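Local coordinates for protein NAGD (Escherichia coli, PDB 2C4N) that removes phosphate from ribonucleoside 5'-phosphates and, probably, from a broad range of other phosphorylated compounds, using magnesium, at residues A[67-81]-A[174-188]. Sequence-based numbering, arbitrary orientation.
With PO4 (phosphate ion), chain C; PO4 (phosphate ion), chain D.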
loop_
_atom_site.group_PDB
_atom_site.type_symbol
_atom_site.label_atom_id
_atom_site.label_comp_id
_atom_site.label_asym_id
_atom_site.label_seq_id
_atom_site.Cartn_x
_atom_site.Cartn_y
_atom_site.Cartn_z
ATOM N N VAL A 67 -20.359 24.850 21.215
ATOM C CA VAL A 67 -20.569 23.422 21.034
ATOM C C VAL A 67 -19.745 22.817 19.909
ATOM O O VAL A 67 -19.512 21.611 19.906
ATOM C CB VAL A 67 -22.064 23.067 20.798
ATOM C CG1 VAL A 67 -22.891 23.512 21.984
ATOM C CG2 VAL A 67 -22.572 23.698 19.504
ATOM N N PHE A 68 -19.276 23.639 18.972
ATOM C CA PHE A 68 -18.495 23.112 17.855
ATOM C C PHE A 68 -17.069 22.702 18.192
ATOM O O PHE A 68 -16.387 23.343 18.989
ATOM C CB PHE A 68 -18.465 24.115 16.694
ATOM C CG PHE A 68 -19.808 24.370 16.093
ATOM C CD1 PHE A 68 -20.565 25.476 16.479
ATOM C CD2 PHE A 68 -20.354 23.463 15.187
ATOM C CE1 PHE A 68 -21.851 25.668 15.973
ATOM C CE2 PHE A 68 -21.634 23.648 14.680
ATOM C CZ PHE A 68 -22.385 24.752 15.075
ATOM N N TYR A 69 -16.627 21.610 17.576
ATOM C CA TYR A 69 -15.270 21.119 17.775
ATOM C C TYR A 69 -14.800 20.587 16.427
ATOM O O TYR A 69 -15.360 19.626 15.903
ATOM C CB TYR A 69 -15.243 20.003 18.827
ATOM C CG TYR A 69 -13.879 19.774 19.433
ATOM C CD1 TYR A 69 -13.170 20.827 20.013
ATOM C CD2 TYR A 69 -13.295 18.506 19.434
ATOM C CE1 TYR A 69 -11.908 20.627 20.581
ATOM C CE2 TYR A 69 -12.035 18.293 19.999
ATOM C CZ TYR A 69 -11.348 19.356 20.569
ATOM O OH TYR A 69 -10.103 19.152 21.128
ATOM N N THR A 70 -13.788 21.231 15.858
ATOM C CA THR A 70 -13.259 20.829 14.562
ATOM C C THR A 70 -11.891 20.183 14.722
ATOM O O THR A 70 -11.289 20.238 15.794
ATOM C CB THR A 70 -13.077 22.043 13.642
ATOM O OG1 THR A 70 -11.965 22.815 14.107
ATOM C CG2 THR A 70 -14.327 22.918 13.654
ATOM N N SER A 71 -11.397 19.584 13.643
ATOM C CA SER A 71 -10.087 18.950 13.676
ATOM C C SER A 71 -8.992 19.992 13.884
ATOM O O SER A 71 -7.883 19.649 14.280
ATOM C CB SER A 71 -9.825 18.174 12.380
ATOM O OG SER A 71 -9.889 19.020 11.250
ATOM N N ALA A 72 -9.299 21.261 13.612
ATOM C CA ALA A 72 -8.315 22.330 13.794
ATOM C C ALA A 72 -8.188 22.632 15.280
ATOM O O ALA A 72 -7.092 22.801 15.805
ATOM C CB ALA A 72 -8.733 23.591 13.021
ATOM N N MET A 73 -9.328 22.696 15.954
ATOM C CA MET A 73 -9.356 22.940 17.392
ATOM C C MET A 73 -8.697 21.769 18.109
ATOM O O MET A 73 -7.919 21.956 19.039
ATOM C CB MET A 73 -10.805 23.091 17.863
ATOM C CG MET A 73 -11.538 24.260 17.220
ATOM S SD MET A 73 -13.262 24.292 17.703
ATOM C CE MET A 73 -13.886 25.675 16.740
ATOM N N ALA A 74 -9.021 20.561 17.663
ATOM C CA ALA A 74 -8.466 19.345 18.248
ATOM C C ALA A 74 -6.958 19.294 18.062
ATOM O O ALA A 74 -6.229 18.868 18.957
ATOM C CB ALA A 74 -9.120 18.111 17.621
ATOM N N THR A 75 -6.487 19.739 16.901
ATOM C CA THR A 75 -5.052 19.752 16.623
ATOM C C THR A 75 -4.356 20.747 17.550
ATOM O O THR A 75 -3.283 20.470 18.081
ATOM C CB THR A 75 -4.771 20.134 15.157
ATOM O OG1 THR A 75 -5.294 19.116 14.292
ATOM C CG2 THR A 75 -3.273 20.289 14.921
ATOM N N ALA A 76 -4.975 21.905 17.753
ATOM C CA ALA A 76 -4.401 22.912 18.641
ATOM C C ALA A 76 -4.354 22.354 20.060
ATOM O O ALA A 76 -3.365 22.527 20.767
ATOM C CB ALA A 76 -5.241 24.200 18.605
ATOM N N ASP A 77 -5.424 21.677 20.473
ATOM C CA ASP A 77 -5.485 21.094 21.809
ATOM C C ASP A 77 -4.420 20.023 21.972
ATOM O O ASP A 77 -3.844 19.867 23.045
ATOM C CB ASP A 77 -6.862 20.485 22.085
ATOM C CG ASP A 77 -7.909 21.531 22.423
ATOM O OD1 ASP A 77 -7.525 22.629 22.877
ATOM O OD2 ASP A 77 -9.115 21.251 22.258
ATOM N N PHE A 78 -4.168 19.280 20.899
ATOM C CA PHE A 78 -3.157 18.232 20.909
ATOM C C PHE A 78 -1.767 18.842 21.097
ATOM O O PHE A 78 -0.978 18.377 21.916
ATOM C CB PHE A 78 -3.229 17.454 19.589
ATOM C CG PHE A 78 -2.094 16.486 19.378
ATOM C CD1 PHE A 78 -0.856 16.929 18.915
ATOM C CD2 PHE A 78 -2.264 15.128 19.637
ATOM C CE1 PHE A 78 0.195 16.037 18.713
ATOM C CE2 PHE A 78 -1.217 14.228 19.437
ATOM C CZ PHE A 78 0.016 14.683 18.976
ATOM N N LEU A 79 -1.488 19.897 20.344
ATOM C CA LEU A 79 -0.192 20.567 20.385
ATOM C C LEU A 79 0.056 21.399 21.642
ATOM O O LEU A 79 1.206 21.614 22.039
ATOM C CB LEU A 79 -0.040 21.434 19.135
ATOM C CG LEU A 79 -0.014 20.613 17.837
ATOM C CD1 LEU A 79 -0.067 21.521 16.626
ATOM C CD2 LEU A 79 1.240 19.761 17.820
ATOM N N ARG A 80 -1.018 21.878 22.258
ATOM C CA ARG A 80 -0.903 22.668 23.477
ATOM C C ARG A 80 -0.125 21.888 24.520
ATOM O O ARG A 80 0.737 22.436 25.203
ATOM C CB ARG A 80 -2.285 22.986 24.049
ATOM C CG ARG A 80 -2.840 24.341 23.684
ATOM C CD ARG A 80 -4.059 24.662 24.543
ATOM N NE ARG A 80 -4.658 25.937 24.163
ATOM C CZ ARG A 80 -5.499 26.100 23.150
ATOM N NH1 ARG A 80 -5.863 25.065 22.405
ATOM N NH2 ARG A 80 -5.965 27.310 22.877
ATOM N N ARG A 81 -0.437 20.601 24.626
ATOM C CA ARG A 81 0.197 19.724 25.602
ATOM C C ARG A 81 1.563 19.215 25.165
ATOM O O ARG A 81 2.136 18.344 25.817
ATOM C CB ARG A 81 -0.702 18.516 25.893
ATOM C CG ARG A 81 -2.152 18.641 25.416
ATOM C CD ARG A 81 -3.135 18.511 26.578
ATOM N NE ARG A 81 -4.460 18.043 26.164
ATOM C CZ ARG A 81 -4.754 16.775 25.889
ATOM N NH1 ARG A 81 -3.818 15.841 25.981
ATOM N NH2 ARG A 81 -5.988 16.436 25.535
ATOM N N VAL A 174 -5.051 13.774 13.383
ATOM C CA VAL A 174 -5.769 14.073 14.616
ATOM C C VAL A 174 -7.251 13.714 14.551
ATOM O O VAL A 174 -7.827 13.261 15.538
ATOM C CB VAL A 174 -5.627 15.578 14.973
ATOM C CG1 VAL A 174 -6.480 15.918 16.195
ATOM C CG2 VAL A 174 -4.161 15.910 15.245
ATOM N N GLY A 175 -7.865 13.908 13.388
ATOM C CA GLY A 175 -9.289 13.628 13.249
ATOM C C GLY A 175 -9.696 12.171 13.111
ATOM O O GLY A 175 -8.852 11.273 13.132
ATOM N N LYS A 176 -11.003 11.940 12.976
ATOM C CA LYS A 176 -11.543 10.589 12.811
ATOM C C LYS A 176 -10.850 9.962 11.604
ATOM O O LYS A 176 -10.507 10.664 10.653
ATOM C CB LYS A 176 -13.052 10.651 12.541
ATOM C CG LYS A 176 -13.882 11.289 13.640
ATOM C CD LYS A 176 -15.315 11.526 13.165
ATOM C CE LYS A 176 -15.388 12.667 12.151
ATOM N NZ LYS A 176 -16.702 12.701 11.439
ATOM N N PRO A 177 -10.675 8.630 11.594
ATOM C CA PRO A 177 -11.071 7.607 12.567
ATOM C C PRO A 177 -10.209 7.476 13.824
ATOM O O PRO A 177 -10.424 6.575 14.633
ATOM C CB PRO A 177 -11.063 6.331 11.735
ATOM C CG PRO A 177 -9.905 6.557 10.818
ATOM C CD PRO A 177 -10.101 8.002 10.384
ATOM N N SER A 178 -9.243 8.369 13.993
ATOM C CA SER A 178 -8.388 8.322 15.170
ATOM C C SER A 178 -9.236 8.489 16.433
ATOM O O SER A 178 -10.024 9.426 16.550
ATOM C CB SER A 178 -7.338 9.430 15.100
ATOM O OG SER A 178 -6.618 9.519 16.314
ATOM N N PRO A 179 -9.093 7.565 17.393
ATOM C CA PRO A 179 -9.866 7.647 18.637
ATOM C C PRO A 179 -9.496 8.859 19.497
ATOM O O PRO A 179 -10.294 9.325 20.308
ATOM C CB PRO A 179 -9.535 6.327 19.334
ATOM C CG PRO A 179 -9.216 5.405 18.194
ATOM C CD PRO A 179 -8.381 6.281 17.303
ATOM N N TRP A 180 -8.288 9.379 19.316
ATOM C CA TRP A 180 -7.855 10.514 20.126
ATOM C C TRP A 180 -8.787 11.725 20.078
ATOM O O TRP A 180 -9.044 12.349 21.106
ATOM C CB TRP A 180 -6.448 10.966 19.735
ATOM C CG TRP A 180 -5.927 11.992 20.690
ATOM C CD1 TRP A 180 -5.308 11.760 21.884
ATOM C CD2 TRP A 180 -6.076 13.412 20.583
ATOM N NE1 TRP A 180 -5.066 12.949 22.532
ATOM C CE2 TRP A 180 -5.529 13.979 21.755
ATOM C CE3 TRP A 180 -6.624 14.260 19.613
ATOM C CZ2 TRP A 180 -5.516 15.359 21.985
ATOM C CZ3 TRP A 180 -6.612 15.632 19.841
ATOM C CH2 TRP A 180 -6.060 16.166 21.019
ATOM N N ILE A 181 -9.296 12.066 18.896
ATOM C CA ILE A 181 -10.179 13.222 18.808
ATOM C C ILE A 181 -11.453 13.025 19.628
ATOM O O ILE A 181 -12.051 13.992 20.090
ATOM C CB ILE A 181 -10.540 13.567 17.345
ATOM C CG1 ILE A 181 -11.174 14.963 17.297
ATOM C CG2 ILE A 181 -11.497 12.532 16.774
ATOM C CD1 ILE A 181 -11.293 15.540 15.911
ATOM N N ILE A 182 -11.863 11.773 19.813
ATOM C CA ILE A 182 -13.044 11.479 20.617
ATOM C C ILE A 182 -12.671 11.752 22.077
ATOM O O ILE A 182 -13.470 12.285 22.849
ATOM C CB ILE A 182 -13.486 10.000 20.453
ATOM C CG1 ILE A 182 -13.816 9.706 18.982
ATOM C CG2 ILE A 182 -14.691 9.713 21.334
ATOM C CD1 ILE A 182 -14.868 10.627 18.378
ATOM N N ARG A 183 -11.448 11.384 22.446
ATOM C CA ARG A 183 -10.951 11.623 23.799
ATOM C C ARG A 183 -10.927 13.126 24.051
ATOM O O ARG A 183 -11.328 13.595 25.118
ATOM C CB ARG A 183 -9.538 11.048 23.962
ATOM C CG ARG A 183 -9.492 9.749 24.752
ATOM C CD ARG A 183 -10.062 9.968 26.143
ATOM N NE ARG A 183 -10.821 8.814 26.615
ATOM C CZ ARG A 183 -11.614 8.832 27.679
ATOM N NH1 ARG A 183 -11.753 9.944 28.383
ATOM N NH2 ARG A 183 -12.273 7.740 28.032
ATOM N N ALA A 184 -10.454 13.873 23.059
ATOM C CA ALA A 184 -10.380 15.328 23.158
ATOM C C ALA A 184 -11.775 15.917 23.327
ATOM O O ALA A 184 -11.975 16.857 24.089
ATOM C CB ALA A 184 -9.716 15.899 21.907
ATOM N N ALA A 185 -12.741 15.359 22.607
ATOM C CA ALA A 185 -14.119 15.828 22.689
ATOM C C ALA A 185 -14.689 15.552 24.076
ATOM O O ALA A 185 -15.397 16.390 24.644
ATOM C CB ALA A 185 -14.970 15.150 21.614
ATOM N N LEU A 186 -14.383 14.375 24.621
ATOM C CA LEU A 186 -14.844 14.007 25.959
ATOM C C LEU A 186 -14.252 14.966 26.986
ATOM O O LEU A 186 -14.942 15.424 27.892
ATOM C CB LEU A 186 -14.427 12.570 26.308
ATOM C CG LEU A 186 -15.075 11.415 25.536
ATOM C CD1 LEU A 186 -14.401 10.105 25.925
ATOM C CD2 LEU A 186 -16.561 11.354 25.836
ATOM N N ASN A 187 -12.978 15.262 26.874
ATOM C CA ASN A 187 -12.336 16.174 27.786
ATOM C C ASN A 187 -12.992 17.542 27.704
ATOM O O ASN A 187 -13.087 18.220 28.661
ATOM C CB ASN A 187 -10.797 16.286 27.596
ATOM C CG ASN A 187 -10.036 14.926 27.703
ATOM O OD1 ASN A 187 -10.554 13.949 28.195
ATOM N ND2 ASN A 187 -8.824 14.891 27.192
ATOM N N LYS A 188 -13.416 17.931 26.522
ATOM C CA LYS A 188 -14.087 19.215 26.332
ATOM C C LYS A 188 -15.387 19.251 27.132
ATOM O O LYS A 188 -15.794 20.301 27.619
ATOM C CB LYS A 188 -14.368 19.448 24.837
ATOM C CG LYS A 188 -15.213 20.682 24.513
ATOM C CD LYS A 188 -15.302 20.890 22.992
ATOM C CE LYS A 188 -16.384 21.898 22.580
ATOM N NZ LYS A 188 -16.097 23.295 22.995
HETATM P P PO4 C . -15.508 12.060 7.692
HETATM O O1 PO4 C . -15.764 13.520 7.629
HETATM O O2 PO4 C . -16.070 11.407 6.486
HETATM O O3 PO4 C . -14.047 11.817 7.749
HETATM O O4 PO4 C . -16.148 11.495 8.905
HETATM P P PO4 D . -17.863 15.636 8.950
HETATM O O1 PO4 D . -18.594 16.607 9.802
HETATM O O2 PO4 D . -16.776 15.003 9.735
HETATM O O3 PO4 D . -18.793 14.600 8.473
HETATM O O4 PO4 D . -17.286 16.348 7.780
HETATM O O HOH W 1 -9.967 18.857 24.463
#
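The indole of Trp180 is enclosed on both faces. Phe78 turns the edge of its ring to one face in a T-shaped stack, with centroids 5.3 Å apart and planes at 82°. Ala184, one helical turn on, sets its methyl over the opposite face. The far rim of the indole points into helix 71-80. There Trp180 CZ3 lies 3.4 Å from Ala74 O, near the ring plane, and Phe78 CB packs on Trp180 CH2. Phe211 of a second copy in the crystal assembly also stacks on Trp180.

The Tyr69 ring has Ala184 CB and Ile181 O at its edge. The aliphatic chain of Lys188 runs by the ring in the opposite direction, CD 3.7 Å from Tyr69 CD1, and the Lys188 amine bonds to Ser66 O. With CG anti to the backbone N (chi1 -160°), Tyr69 reaches from strand 68-70 to the side of helix 71-80. Its hydroxyl donates to the anti lone pair of Asp77 OD2, 2.6 Å away. A water donates to Ala184 O and, weakly, to the same carboxylate oxygen. A phenylalanine at Tyr69 would probably leave Asp77 OD2 without this short bond, the carboxylate then held mainly by the Arg80 salt bridge to its OD1.

Where helices 71-80 and 180-188 cross at 85°, Ala74 CB rests against both Val174 CG1 and Ile181 CG1, 3.7 and 3.8 Å away.

Lys176, a probable substrate-binding residue, donates to both phosphates and forms salt bridges with Asp9 and Asp206. The contact joins the edge strand of the HAD core sheet and its following helix to the segment carrying this lysine. The fit across it thus rests on shape and apolar surface, and the buried Tyr69 hydroxyl is paid for by a carboxylate of its own segment.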